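Local coordinates for protein histidine acid phosphatase (Hafnia alvei, PDB 4ARU) that belongs to branch 2 of the histidine phosphatase superfamily and has an alpha/beta core built round a mixed beta-sheet, at residues H19-P24 with Y48-G53; F8-V13 with Q69-L74; Y86-V91 with P125-V130; L379-C384 with S396-L401. All coordinates share one frame; numbering follows the deposited sequence.

Contact 1. Residues H19-P24 with Y48-G53; sequences HGVRAP and YITPRG
Val21 and Ala23 pair with the backbone of Tyr48-Thr50 from within the RHGxRxP signature of histidine acid phosphatases, whose HGxRxP part opens the loop after strand 9-18. At its start, His19 ND1 donates almost straight to Gly20 O (2.9 Å, 171°), in the ring plane and on a carbonyl lone pair. That bond fixes the rotation of the imidazole, while NE2 on its far side bonds a bound L(+)-tartaric acid. Gly20 follows, its CA 3.8 Å from the tip methyl CD1 of Ile49. Val21 N gives its hydrogen to a water that donates in turn to Gly53 O in helix 51-70. Val21 O accepts from Thr50 N at 3.1 Å, and Ile49 CG1 presses on the same oxygen at 3.2 Å. Arg22 and Ile49 form a single beta bridge. With CG wedged between backbone N and carbonyl carbon (chi1 57°), the extended Arg22 chain leads away from 48-53; NE reaches the tartaric acid, and NH1 meets Ala23 O from above the carbonyl plane. Ala23 N completes the bridge on Tyr48 O at 3.0 Å. Thr50, the helix N-cap, bonds Gln230 and accepts from Gly53 N on OG1 at 2.9 Å.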
loop_
_atom_site.group_PDB
_atom_site.type_symbol
_atom_site.label_atom_id
_atom_site.label_comp_id
_atom_site.label_asym_id
_atom_site.label_seq_id
_atom_site.Cartn_x
_atom_site.Cartn_y
_atom_site.Cartn_z
ATOM N N HIS A 19 3.305 -5.073 -2.456
ATOM C CA HIS A 19 4.446 -5.819 -2.965
ATOM C C HIS A 19 5.777 -5.170 -2.642
ATOM O O HIS A 19 5.877 -4.034 -2.159
ATOM C CB HIS A 19 4.342 -5.964 -4.499
ATOM C CG HIS A 19 4.270 -4.666 -5.217
ATOM N ND1 HIS A 19 5.326 -3.791 -5.349
ATOM C CD2 HIS A 19 3.208 -4.070 -5.806
ATOM C CE1 HIS A 19 4.918 -2.705 -5.988
ATOM N NE2 HIS A 19 3.640 -2.866 -6.295
ATOM N N GLY A 20 6.828 -5.919 -2.884
ATOM C CA GLY A 20 8.155 -5.450 -2.649
ATOM C C GLY A 20 8.733 -4.500 -3.692
ATOM O O GLY A 20 8.088 -4.065 -4.608
ATOM N N VAL A 21 9.982 -4.140 -3.485
ATOM C CA VAL A 21 10.719 -3.209 -4.340
ATOM C C VAL A 21 10.669 -3.709 -5.761
ATOM O O VAL A 21 11.036 -4.847 -6.040
ATOM C CB VAL A 21 12.164 -3.013 -3.871
ATOM C CG1 VAL A 21 12.931 -2.131 -4.829
ATOM C CG2 VAL A 21 12.221 -2.450 -2.460
ATOM N N ARG A 22 10.221 -2.821 -6.650
ATOM C CA ARG A 22 10.094 -3.098 -8.067
ATOM C C ARG A 22 10.772 -2.036 -8.898
ATOM O O ARG A 22 10.979 -0.893 -8.442
ATOM C CB ARG A 22 8.618 -3.081 -8.417
ATOM C CG ARG A 22 7.848 -1.801 -8.083
ATOM C CD ARG A 22 6.571 -1.571 -8.905
ATOM N NE ARG A 22 5.874 -0.351 -8.510
ATOM C CZ ARG A 22 6.226 0.881 -8.874
ATOM N NH1 ARG A 22 7.277 1.048 -9.666
ATOM N NH2 ARG A 22 5.534 1.942 -8.450
ATOM N N ALA A 23 11.050 -2.396 -10.135
ATOM C CA ALA A 23 11.422 -1.419 -11.142
ATOM C C ALA A 23 10.206 -0.505 -11.414
ATOM O O ALA A 23 9.042 -0.855 -11.169
ATOM C CB ALA A 23 11.851 -2.106 -12.404
ATOM N N PRO A 24 10.460 0.673 -11.978
ATOM C CA PRO A 24 9.361 1.526 -12.394
ATOM C C PRO A 24 8.370 0.773 -13.268
ATOM O O PRO A 24 8.787 -0.036 -14.106
ATOM C CB PRO A 24 10.073 2.631 -13.191
ATOM C CG PRO A 24 11.445 2.713 -12.564
ATOM C CD PRO A 24 11.766 1.272 -12.265
ATOM N N TYR A 48 8.579 -5.333 -12.672
ATOM C CA TYR A 48 8.850 -6.568 -11.927
ATOM C C TYR A 48 9.434 -6.257 -10.558
ATOM O O TYR A 48 10.163 -5.290 -10.371
ATOM C CB TYR A 48 9.834 -7.460 -12.702
ATOM C CG TYR A 48 9.222 -8.334 -13.787
ATOM C CD1 TYR A 48 7.933 -8.120 -14.280
ATOM C CD2 TYR A 48 9.910 -9.422 -14.257
ATOM C CE1 TYR A 48 7.401 -8.931 -15.286
ATOM C CE2 TYR A 48 9.399 -10.231 -15.262
ATOM C CZ TYR A 48 8.132 -9.988 -15.777
ATOM O OH TYR A 48 7.622 -10.832 -16.779
ATOM N N ILE A 49 9.155 -7.109 -9.587
ATOM C CA ILE A 49 9.899 -7.094 -8.332
ATOM C C ILE A 49 11.317 -7.530 -8.630
ATOM O O ILE A 49 11.565 -8.340 -9.522
ATOM C CB ILE A 49 9.267 -8.033 -7.294
ATOM C CG1 ILE A 49 9.850 -7.813 -5.894
ATOM C CG2 ILE A 49 9.411 -9.476 -7.681
ATOM C CD1 ILE A 49 9.026 -8.506 -4.804
ATOM N N THR A 50 12.301 -6.945 -7.971
ATOM C CA THR A 50 13.709 -7.365 -8.119
ATOM C C THR A 50 14.069 -8.458 -7.126
ATOM O O THR A 50 13.371 -8.648 -6.097
ATOM C CB THR A 50 14.712 -6.195 -7.840
ATOM O OG1 THR A 50 14.570 -5.771 -6.462
ATOM C CG2 THR A 50 14.407 -5.027 -8.754
ATOM N N PRO A 51 15.164 -9.178 -7.394
ATOM C CA PRO A 51 15.579 -10.188 -6.404
ATOM C C PRO A 51 15.831 -9.577 -5.014
ATOM O O PRO A 51 15.509 -10.176 -3.969
ATOM C CB PRO A 51 16.782 -10.832 -7.053
ATOM C CG PRO A 51 16.557 -10.654 -8.527
ATOM C CD PRO A 51 15.818 -9.355 -8.696
ATOM N N ARG A 52 16.357 -8.355 -4.990
ATOM C CA ARG A 52 16.516 -7.687 -3.710
ATOM C C ARG A 52 15.157 -7.409 -3.063
ATOM O O ARG A 52 15.023 -7.545 -1.871
ATOM C CB ARG A 52 17.329 -6.395 -3.884
ATOM C CG ARG A 52 17.382 -5.524 -2.657
ATOM C CD ARG A 52 18.563 -4.629 -2.756
ATOM N NE ARG A 52 18.486 -3.562 -1.775
ATOM C CZ ARG A 52 19.510 -3.005 -1.162
ATOM N NH1 ARG A 52 20.753 -3.416 -1.342
ATOM N NH2 ARG A 52 19.241 -2.014 -0.333
ATOM N N GLY A 53 14.166 -6.972 -3.845
ATOM C CA GLY A 53 12.825 -6.780 -3.353
ATOM C C GLY A 53 12.278 -8.055 -2.722
ATOM O O GLY A 53 11.614 -8.040 -1.672
HETATM O O HOH W 1 10.894 -5.347 -1.001
#

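Contact 2. Residues F8-V13 with Q69-L74. Unlike the reference sequence in segment 8-13: Arg12 (reference Lys).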
loop_
_atom_site.group_PDB
_atom_site.type_symbol
_atom_site.label_atom_id
_atom_site.label_comp_id
_atom_site.label_asym_id
_atom_site.label_seq_id
_atom_site.Cartn_x
_atom_site.Cartn_y
_atom_site.Cartn_z
ATOM N N PHE A 8 -5.821 -11.667 27.053
ATOM C CA PHE A 8 -6.065 -11.484 25.623
ATOM C C PHE A 8 -5.383 -12.588 24.836
ATOM O O PHE A 8 -4.247 -12.993 25.137
ATOM C CB PHE A 8 -5.568 -10.112 25.147
ATOM C CG PHE A 8 -6.594 -8.990 25.274
ATOM C CD1 PHE A 8 -7.275 -8.771 26.448
ATOM C CD2 PHE A 8 -6.817 -8.145 24.204
ATOM C CE1 PHE A 8 -8.212 -7.720 26.552
ATOM C CE2 PHE A 8 -7.732 -7.094 24.305
ATOM C CZ PHE A 8 -8.412 -6.891 25.469
ATOM N N GLN A 9 -6.059 -13.022 23.790
ATOM C CA GLN A 9 -5.542 -14.074 22.878
ATOM C C GLN A 9 -5.642 -13.634 21.455
ATOM O O GLN A 9 -6.660 -13.181 21.037
ATOM C CB GLN A 9 -6.403 -15.329 23.047
ATOM C CG GLN A 9 -6.478 -15.903 24.441
ATOM C CD GLN A 9 -5.166 -16.526 24.927
ATOM O OE1 GLN A 9 -4.274 -16.822 24.133
ATOM N NE2 GLN A 9 -5.075 -16.757 26.216
ATOM N N LEU A 10 -4.569 -13.796 20.678
ATOM C CA LEU A 10 -4.592 -13.488 19.256
ATOM C C LEU A 10 -5.141 -14.677 18.476
ATOM O O LEU A 10 -4.511 -15.762 18.478
ATOM C CB LEU A 10 -3.192 -13.156 18.753
ATOM C CG LEU A 10 -3.093 -12.822 17.249
ATOM C CD1 LEU A 10 -3.925 -11.631 16.822
ATOM C CD2 LEU A 10 -1.623 -12.610 16.885
ATOM N N GLU A 11 -6.321 -14.544 17.863
ATOM C CA GLU A 11 -6.980 -15.687 17.196
ATOM C C GLU A 11 -6.596 -15.789 15.710
ATOM O O GLU A 11 -6.513 -16.881 15.178
ATOM C CB GLU A 11 -8.495 -15.597 17.308
ATOM C CG GLU A 11 -8.947 -15.838 18.748
ATOM C CD GLU A 11 -10.392 -16.203 18.878
ATOM O OE1 GLU A 11 -11.144 -15.980 17.914
ATOM O OE2 GLU A 11 -10.761 -16.734 19.941
ATOM N N ARG A 12 -6.406 -14.671 15.034
ATOM C CA ARG A 12 -5.942 -14.687 13.662
ATOM C C ARG A 12 -5.645 -13.332 13.148
ATOM O O ARG A 12 -5.985 -12.325 13.776
ATOM C CB ARG A 12 -6.917 -15.376 12.774
ATOM C CG ARG A 12 -8.313 -14.866 12.859
ATOM C CD ARG A 12 -9.148 -15.811 12.015
ATOM N NE ARG A 12 -10.576 -15.469 11.988
ATOM C CZ ARG A 12 -11.480 -15.846 12.873
ATOM N NH1 ARG A 12 -11.136 -16.550 13.953
ATOM N NH2 ARG A 12 -12.744 -15.467 12.687
ATOM N N VAL A 13 -4.984 -13.295 12.005
ATOM C CA VAL A 13 -4.466 -12.066 11.412
ATOM C C VAL A 13 -4.809 -12.035 9.933
ATOM O O VAL A 13 -4.825 -13.097 9.258
ATOM C CB VAL A 13 -2.938 -11.997 11.585
ATOM C CG1 VAL A 13 -2.364 -10.729 10.986
ATOM C CG2 VAL A 13 -2.579 -12.068 13.045
ATOM N N GLN A 69 4.717 -16.149 16.385
ATOM C CA GLN A 69 5.129 -17.208 17.301
ATOM C C GLN A 69 5.061 -16.742 18.721
ATOM O O GLN A 69 4.627 -17.455 19.611
ATOM C CB GLN A 69 6.573 -17.605 17.056
ATOM C CG GLN A 69 6.696 -18.583 15.937
ATOM C CD GLN A 69 8.137 -18.778 15.515
ATOM O OE1 GLN A 69 8.971 -17.895 15.636
ATOM N NE2 GLN A 69 8.423 -19.933 15.028
ATOM N N GLN A 70 5.539 -15.528 18.956
ATOM C CA GLN A 70 5.549 -15.006 20.320
ATOM C C GLN A 70 4.118 -14.880 20.865
ATOM O O GLN A 70 3.899 -15.075 22.058
ATOM C CB GLN A 70 6.259 -13.647 20.332
ATOM C CG GLN A 70 6.309 -12.982 21.719
ATOM C CD GLN A 70 6.854 -11.556 21.647
ATOM O OE1 GLN A 70 6.415 -10.725 20.841
ATOM N NE2 GLN A 70 7.821 -11.271 22.504
ATOM N N GLN A 71 3.169 -14.614 19.963
ATOM C CA GLN A 71 1.754 -14.424 20.322
ATOM C C GLN A 71 0.969 -15.749 20.267
ATOM O O GLN A 71 -0.263 -15.785 20.443
ATOM C CB GLN A 71 1.106 -13.340 19.437
ATOM C CG GLN A 71 1.829 -11.968 19.468
ATOM C CD GLN A 71 1.403 -10.970 18.382
ATOM O OE1 GLN A 71 1.412 -11.249 17.159
ATOM N NE2 GLN A 71 1.058 -9.757 18.826
ATOM N N GLY A 72 1.665 -16.856 20.048
ATOM C CA GLY A 72 1.045 -18.181 20.109
ATOM C C GLY A 72 0.248 -18.604 18.896
ATOM O O GLY A 72 -0.370 -19.690 18.878
ATOM N N LEU A 73 0.306 -17.770 17.861
ATOM C CA LEU A 73 -0.476 -17.978 16.670
ATOM C C LEU A 73 0.183 -19.010 15.739
ATOM O O LEU A 73 -0.536 -19.822 15.112
ATOM C CB LEU A 73 -0.688 -16.608 16.006
ATOM C CG LEU A 73 -1.732 -16.621 14.900
ATOM C CD1 LEU A 73 -3.111 -17.000 15.424
ATOM C CD2 LEU A 73 -1.696 -15.282 14.183
ATOM N N LEU A 74 1.511 -19.028 15.634
ATOM C CA LEU A 74 2.299 -20.035 14.875
ATOM C C LEU A 74 3.263 -20.813 15.776
ATOM O O LEU A 74 3.621 -20.298 16.804
ATOM C CB LEU A 74 3.193 -19.321 13.875
ATOM C CG LEU A 74 2.478 -18.676 12.705
ATOM C CD1 LEU A 74 3.545 -17.931 11.919
ATOM C CD2 LEU A 74 1.826 -19.780 11.873
HETATM O O HOH W 2 -2.616 -17.246 19.573
HETATM O O HOH W 3 -1.989 -14.369 21.950
#
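Leu10 and Leu73 make the apolar heart of this contact, their side chains lying roughly perpendicular with the CD2 methyls 3.8 Å apart. Leu73 CG lies anti to the backbone N (chi1 -168°), which carries the two branches onto the strand: CD1 rests on the backbone, 3.4 Å from Glu11 O, while CD2 touches both Leu10 CD2 and Val13 CG2. Val13 is modelled in two conformers, so the fine detail of that last touch is doubtful. The same Leu10 methyl, CD2, also packs against Gln71, 3.3 Å from OE1 and close to CB.

Backbone geometry sets up these meetings. Glu11 and Arg12 both face Arg340 of strand 335-342 as a classic beta bulge, and the extra residue lets Leu10 and Val13, three positions apart, both point at 69-74. Across the contact, helix 51-70 ends in a Schellman motif with Gly72, at positive phi, as C-prime residue; Leu73 N bonds Phe68 O and Gly72 N bonds Gln69 O.

Polar links between the segments run through water. Gln71 O accepts from two molecules: one also donates to Leu10 O at 2.6 Å, the other accepts from Leu10 N at 2.9 Å. Glu11, whose CB is directed away from 69-74, forms a salt bridge with Arg340, and Arg12 NE bonds Ala281 O.

Contact 3. Residues Y86-V91 with P125-V130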
loop_
_atom_site.group_PDB
_atom_site.type_symbol
_atom_site.label_atom_id
_atom_site.label_comp_id
_atom_site.label_asym_id
_atom_site.label_seq_id
_atom_site.Cartn_x
_atom_site.Cartn_y
_atom_site.Cartn_z
ATOM N N TYR A 86 -2.326 -18.799 4.483
ATOM C CA TYR A 86 -2.876 -18.667 3.159
ATOM C C TYR A 86 -2.479 -17.360 2.558
ATOM O O TYR A 86 -2.612 -16.330 3.177
ATOM C CB TYR A 86 -4.390 -18.794 3.194
ATOM C CG TYR A 86 -5.108 -18.806 1.849
ATOM C CD1 TYR A 86 -5.370 -17.669 1.163
ATOM C CD2 TYR A 86 -5.633 -19.970 1.365
ATOM C CE1 TYR A 86 -6.062 -17.690 -0.057
ATOM C CE2 TYR A 86 -6.301 -20.024 0.150
ATOM C CZ TYR A 86 -6.521 -18.863 -0.555
ATOM O OH TYR A 86 -7.244 -18.876 -1.739
ATOM N N VAL A 87 -2.004 -17.396 1.307
ATOM C CA VAL A 87 -1.663 -16.228 0.532
ATOM C C VAL A 87 -2.584 -16.082 -0.665
ATOM O O VAL A 87 -2.696 -16.987 -1.442
ATOM C CB VAL A 87 -0.178 -16.240 0.023
ATOM C CG1 VAL A 87 0.056 -15.043 -0.860
ATOM C CG2 VAL A 87 0.803 -16.295 1.175
ATOM N N TRP A 88 -3.184 -14.909 -0.801
ATOM C CA TRP A 88 -3.873 -14.491 -2.027
ATOM C C TRP A 88 -3.099 -13.334 -2.637
ATOM O O TRP A 88 -3.019 -12.282 -2.028
ATOM C CB TRP A 88 -5.331 -14.102 -1.799
ATOM C CG TRP A 88 -6.043 -13.883 -3.093
ATOM C CD1 TRP A 88 -6.255 -12.684 -3.751
ATOM C CD2 TRP A 88 -6.497 -14.886 -3.988
ATOM N NE1 TRP A 88 -6.845 -12.894 -4.953
ATOM C CE2 TRP A 88 -7.028 -14.224 -5.131
ATOM C CE3 TRP A 88 -6.589 -16.276 -3.920
ATOM C CZ2 TRP A 88 -7.613 -14.912 -6.196
ATOM C CZ3 TRP A 88 -7.190 -16.946 -4.966
ATOM C CH2 TRP A 88 -7.645 -16.276 -6.116
ATOM N N ALA A 89 -2.519 -13.525 -3.812
ATOM C CA ALA A 89 -1.780 -12.480 -4.484
ATOM C C ALA A 89 -2.517 -12.008 -5.709
ATOM O O ALA A 89 -3.183 -12.799 -6.372
ATOM C CB ALA A 89 -0.402 -12.994 -4.928
ATOM N N ASP A 90 -2.354 -10.714 -6.026
ATOM C CA ASP A 90 -2.829 -10.217 -7.303
ATOM C C ASP A 90 -2.037 -10.868 -8.427
ATOM O O ASP A 90 -1.010 -11.496 -8.223
ATOM C CB ASP A 90 -2.722 -8.686 -7.374
ATOM C CG ASP A 90 -3.633 -8.048 -8.429
ATOM O OD1 ASP A 90 -4.475 -8.700 -9.074
ATOM O OD2 ASP A 90 -3.445 -6.805 -8.564
ATOM N N VAL A 91 -2.526 -10.663 -9.632
ATOM C CA VAL A 91 -2.061 -11.369 -10.815
ATOM C C VAL A 91 -0.646 -11.032 -11.271
ATOM O O VAL A 91 -0.061 -11.829 -12.020
ATOM C CB VAL A 91 -3.008 -11.163 -12.004
ATOM C CG1 VAL A 91 -4.275 -11.868 -11.678
ATOM C CG2 VAL A 91 -3.261 -9.707 -12.382
ATOM N N PRO A 125 -10.874 -8.926 -9.693
ATOM C CA PRO A 125 -11.809 -7.943 -9.133
ATOM C C PRO A 125 -11.689 -7.703 -7.646
ATOM O O PRO A 125 -12.217 -6.701 -7.115
ATOM C CB PRO A 125 -13.150 -8.537 -9.449
ATOM C CG PRO A 125 -12.903 -10.010 -9.349
ATOM C CD PRO A 125 -11.598 -10.142 -10.095
ATOM N N LEU A 126 -10.955 -8.555 -6.926
ATOM C CA LEU A 126 -10.697 -8.271 -5.528
ATOM C C LEU A 126 -9.797 -7.056 -5.377
ATOM O O LEU A 126 -9.993 -6.257 -4.449
ATOM C CB LEU A 126 -9.993 -9.437 -4.847
ATOM C CG LEU A 126 -9.716 -9.291 -3.363
ATOM C CD1 LEU A 126 -10.981 -9.177 -2.524
ATOM C CD2 LEU A 126 -8.913 -10.481 -2.901
ATOM N N PHE A 127 -8.847 -6.896 -6.287
ATOM C CA PHE A 127 -7.889 -5.808 -6.239
ATOM C C PHE A 127 -8.306 -4.607 -7.088
ATOM O O PHE A 127 -7.936 -3.460 -6.710
ATOM C CB PHE A 127 -6.502 -6.253 -6.701
ATOM C CG PHE A 127 -5.874 -7.286 -5.769
ATOM C CD1 PHE A 127 -5.197 -6.896 -4.631
ATOM C CD2 PHE A 127 -5.978 -8.646 -6.036
ATOM C CE1 PHE A 127 -4.680 -7.815 -3.767
ATOM C CE2 PHE A 127 -5.426 -9.592 -5.191
ATOM C CZ PHE A 127 -4.753 -9.163 -4.059
ATOM N N HIS A 128 -8.980 -4.864 -8.202
ATOM C CA HIS A 128 -9.319 -3.853 -9.193
ATOM C C HIS A 128 -10.747 -4.055 -9.705
ATOM O O HIS A 128 -10.991 -4.420 -10.884
ATOM C CB HIS A 128 -8.326 -3.852 -10.346
ATOM C CG HIS A 128 -6.949 -3.500 -9.929
ATOM N ND1 HIS A 128 -5.962 -4.450 -9.735
ATOM C CD2 HIS A 128 -6.399 -2.317 -9.582
ATOM C CE1 HIS A 128 -4.852 -3.854 -9.359
ATOM N NE2 HIS A 128 -5.085 -2.558 -9.256
ATOM N N PRO A 129 -11.745 -3.827 -8.812
ATOM C CA PRO A 129 -13.127 -4.079 -9.186
ATOM C C PRO A 129 -13.625 -3.166 -10.313
ATOM O O PRO A 129 -14.456 -3.559 -11.138
ATOM C CB PRO A 129 -13.913 -3.826 -7.897
ATOM C CG PRO A 129 -13.001 -3.068 -7.029
ATOM C CD PRO A 129 -11.616 -3.459 -7.378
ATOM N N VAL A 130 -13.125 -1.940 -10.339
ATOM C CA VAL A 130 -13.548 -1.006 -11.383
ATOM C C VAL A 130 -12.995 -1.456 -12.760
ATOM O O VAL A 130 -13.743 -1.592 -13.759
ATOM C CB VAL A 130 -13.118 0.432 -11.020
ATOM C CG1 VAL A 130 -13.359 1.388 -12.172
ATOM C CG2 VAL A 130 -13.904 0.903 -9.801
HETATM O O HOH W 4 -5.884 -7.125 -10.714
#
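Asp90 lies over one face of the Phe127 ring, its CB 3.6 Å from the ring centroid and 16° off the normal, a CH-pi contact. The carboxylate continues the overlap, stacked on the ring at 20° between planes, the two side chains running antiparallel. Trp88 meets the same phenyl differently: the ring planes are nearly parallel (8°) and meet rim to rim, CD1 of Trp88 lying 3.5 Å from CE2 of Phe127. Leu126 CD2 adds an oblique approach to Trp88 CD1 at 3.6 Å. Asp90 OD2 sits at the edge of the His128 ring, 3.4 Å from His128 CE1. A water joins Asp90 OD1 to His128 ND1. Asp90 OD2 is also hydrogen-bonded to His306 NE2, in the HD dipeptide of this family, and Trp88 NE1 bonds Asp124. The contact thus joins the end of strand 85-89, beside strand 300-305, to the loop before helix 139-150, with Leu126 resting on helix 264-282.

Contact 4. Residues L379-C384 with S396-L401; sequences LNIPGC and STFSRL. With K (potassium ion), chain E.
Ile381 to Cys384 form a type I beta turn, closed by Cys384 N on Ile381 O at 2.9 Å, and its backbone runs up to helix 395-405 with the CA atoms of Cys384 and Thr397 6.5 Å apart. Leu401 is the main helix residue in the contact: CD1 lies against Cys384 N and CB and meets Ile381 CG2 at 3.7 Å, while CD2 touches Gly383 O at 3.6 Å. Ile381 reaches further with its other branch, CD1 arriving at the edge of the Phe398 ring, near its plane, 4.0 Å from CD1 of Phe398. Cys384 SG, anti to the backbone N (chi1 -168°), meets Thr397 CG2 at 3.8 Å and is bound to Cys393 in a disulfide. Thr397 OG1 bonds Asp386.

The turn and the residue before it bind a potassium ion. Asn380 OD1 binds it at 2.6 Å, joined by the carbonyl oxygens of Ile381 and Cys384, two waters and Gln387. One of the waters also donates to Pro382 O. Across to the helix the contact is apolar and van der Waals in kind; the turn is probably held instead by its own hydrogen bond, the all-oxygen metal site and the disulfide, which ties it to the strand just before the helix.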
loop_
_atom_site.group_PDB
_atom_site.type_symbol
_atom_site.label_atom_id
_atom_site.label_comp_id
_atom_site.label_asym_id
_atom_site.label_seq_id
_atom_site.Cartn_x
_atom_site.Cartn_y
_atom_site.Cartn_z
ATOM N N LEU A 379 -2.923 2.014 14.766
ATOM C CA LEU A 379 -3.869 2.929 14.133
ATOM C C LEU A 379 -5.167 3.154 14.876
ATOM O O LEU A 379 -5.843 2.237 15.378
ATOM C CB LEU A 379 -4.199 2.426 12.714
ATOM C CG LEU A 379 -2.956 2.221 11.837
ATOM C CD1 LEU A 379 -3.370 1.665 10.464
ATOM C CD2 LEU A 379 -2.204 3.509 11.629
ATOM N N ASN A 380 -5.564 4.415 14.846
ATOM C CA ASN A 380 -6.845 4.869 15.304
ATOM C C ASN A 380 -7.855 4.731 14.189
ATOM O O ASN A 380 -7.571 5.074 13.041
ATOM C CB ASN A 380 -6.771 6.344 15.697
ATOM C CG ASN A 380 -8.099 6.875 16.196
ATOM O OD1 ASN A 380 -8.697 6.279 17.067
ATOM N ND2 ASN A 380 -8.542 8.016 15.669
ATOM N N ILE A 381 -9.016 4.211 14.511
ATOM C CA ILE A 381 -10.168 4.187 13.609
ATOM C C ILE A 381 -11.162 5.222 14.115
ATOM O O ILE A 381 -11.797 5.008 15.143
ATOM C CB ILE A 381 -10.830 2.792 13.515
ATOM C CG1 ILE A 381 -9.830 1.717 13.079
ATOM C CG2 ILE A 381 -12.088 2.857 12.626
ATOM C CD1 ILE A 381 -10.359 0.317 13.288
ATOM N N PRO A 382 -11.267 6.367 13.443
ATOM C CA PRO A 382 -12.037 7.443 14.089
ATOM C C PRO A 382 -13.496 7.131 14.294
ATOM O O PRO A 382 -14.078 7.564 15.304
ATOM C CB PRO A 382 -11.834 8.643 13.152
ATOM C CG PRO A 382 -10.618 8.346 12.411
ATOM C CD PRO A 382 -10.509 6.861 12.278
ATOM N N GLY A 383 -14.093 6.364 13.407
ATOM C CA GLY A 383 -15.458 6.008 13.582
ATOM C C GLY A 383 -15.725 5.040 14.721
ATOM O O GLY A 383 -16.879 4.842 15.109
ATOM N N CYS A 384 -14.665 4.367 15.191
ATOM C CA CYS A 384 -14.769 3.385 16.309
ATOM C C CYS A 384 -14.601 4.155 17.614
ATOM O O CYS A 384 -13.522 4.200 18.194
ATOM C CB CYS A 384 -13.715 2.268 16.134
ATOM S SG CYS A 384 -14.021 0.866 17.270
ATOM N N SER A 396 -17.798 -6.054 16.807
ATOM C CA SER A 396 -19.180 -5.714 16.496
ATOM C C SER A 396 -19.249 -4.278 15.975
ATOM O O SER A 396 -19.996 -3.978 15.041
ATOM C CB SER A 396 -20.033 -5.932 17.734
ATOM O OG SER A 396 -19.505 -5.299 18.909
ATOM N N THR A 397 -18.441 -3.383 16.513
ATOM C CA THR A 397 -18.389 -2.028 15.990
ATOM C C THR A 397 -17.658 -1.969 14.648
ATOM O O THR A 397 -18.107 -1.307 13.701
ATOM C CB THR A 397 -17.733 -1.054 17.005
ATOM O OG1 THR A 397 -18.465 -1.112 18.205
ATOM C CG2 THR A 397 -17.675 0.369 16.409
ATOM N N PHE A 398 -16.509 -2.625 14.542
ATOM C CA PHE A 398 -15.733 -2.669 13.300
ATOM C C PHE A 398 -16.639 -3.130 12.162
ATOM O O PHE A 398 -16.631 -2.508 11.072
ATOM C CB PHE A 398 -14.565 -3.629 13.467
ATOM C CG PHE A 398 -13.669 -3.713 12.256
ATOM C CD1 PHE A 398 -12.651 -2.778 12.062
ATOM C CD2 PHE A 398 -13.807 -4.735 11.333
ATOM C CE1 PHE A 398 -11.839 -2.823 10.969
ATOM C CE2 PHE A 398 -13.015 -4.775 10.219
ATOM C CZ PHE A 398 -12.010 -3.852 10.049
ATOM N N SER A 399 -17.409 -4.185 12.382
ATOM C CA SER A 399 -18.331 -4.714 11.369
ATOM C C SER A 399 -19.310 -3.680 10.893
ATOM O O SER A 399 -19.611 -3.584 9.719
ATOM C CB SER A 399 -19.097 -5.901 11.908
ATOM O OG SER A 399 -18.190 -6.961 12.191
ATOM N N ARG A 400 -19.824 -2.886 11.827
ATOM C CA ARG A 400 -20.863 -1.903 11.476
ATOM C C ARG A 400 -20.207 -0.785 10.667
ATOM O O ARG A 400 -20.758 -0.316 9.650
ATOM C CB ARG A 400 -21.555 -1.339 12.742
ATOM C CG ARG A 400 -22.774 -0.488 12.407
ATOM C CD ARG A 400 -23.931 -1.353 11.961
ATOM N NE ARG A 400 -24.634 -2.042 13.054
ATOM C CZ ARG A 400 -25.721 -1.586 13.692
ATOM N NH1 ARG A 400 -26.251 -0.398 13.389
ATOM N NH2 ARG A 400 -26.277 -2.323 14.660
ATOM N N LEU A 401 -19.000 -0.384 11.047
ATOM C CA LEU A 401 -18.248 0.598 10.283
ATOM C C LEU A 401 -17.984 0.151 8.831
ATOM O O LEU A 401 -18.160 0.927 7.863
ATOM C CB LEU A 401 -16.953 0.973 10.976
ATOM C CG LEU A 401 -17.084 1.708 12.295
ATOM C CD1 LEU A 401 -15.691 1.856 12.872
ATOM C CD2 LEU A 401 -17.686 3.093 12.089
HETATM K K K E . -11.135 5.544 17.759
HETATM O O HOH W 5 -12.723 7.762 17.737
HETATM O O HOH W 6 -10.633 6.176 20.355
#

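How the contacts relate
Contacts 1 and 3 lie nearest the bound L(+)-tartaric acid, a probable crystallisation component that may mark the active-site pocket, beside the signature residues His19 and Arg22: the side chain of Arg22 is about 3 Å from it and that of Trp88 about 5 Å. Their centres are 18 Å apart and their nearest atoms about 8 Å. Contacts 1 and 2 use opposite ends of helix 51-70, with centres 30 Å apart, and contact 1 falls within the chain span bracketed by contact 2. Contacts 2 and 3 reach the same mixed sheet, nearest atoms about 7 Å apart. Contact 4, with its potassium ion, is remote from that site, its centre 33 Å from that of contact 1 on the opposite side of the chain's centre.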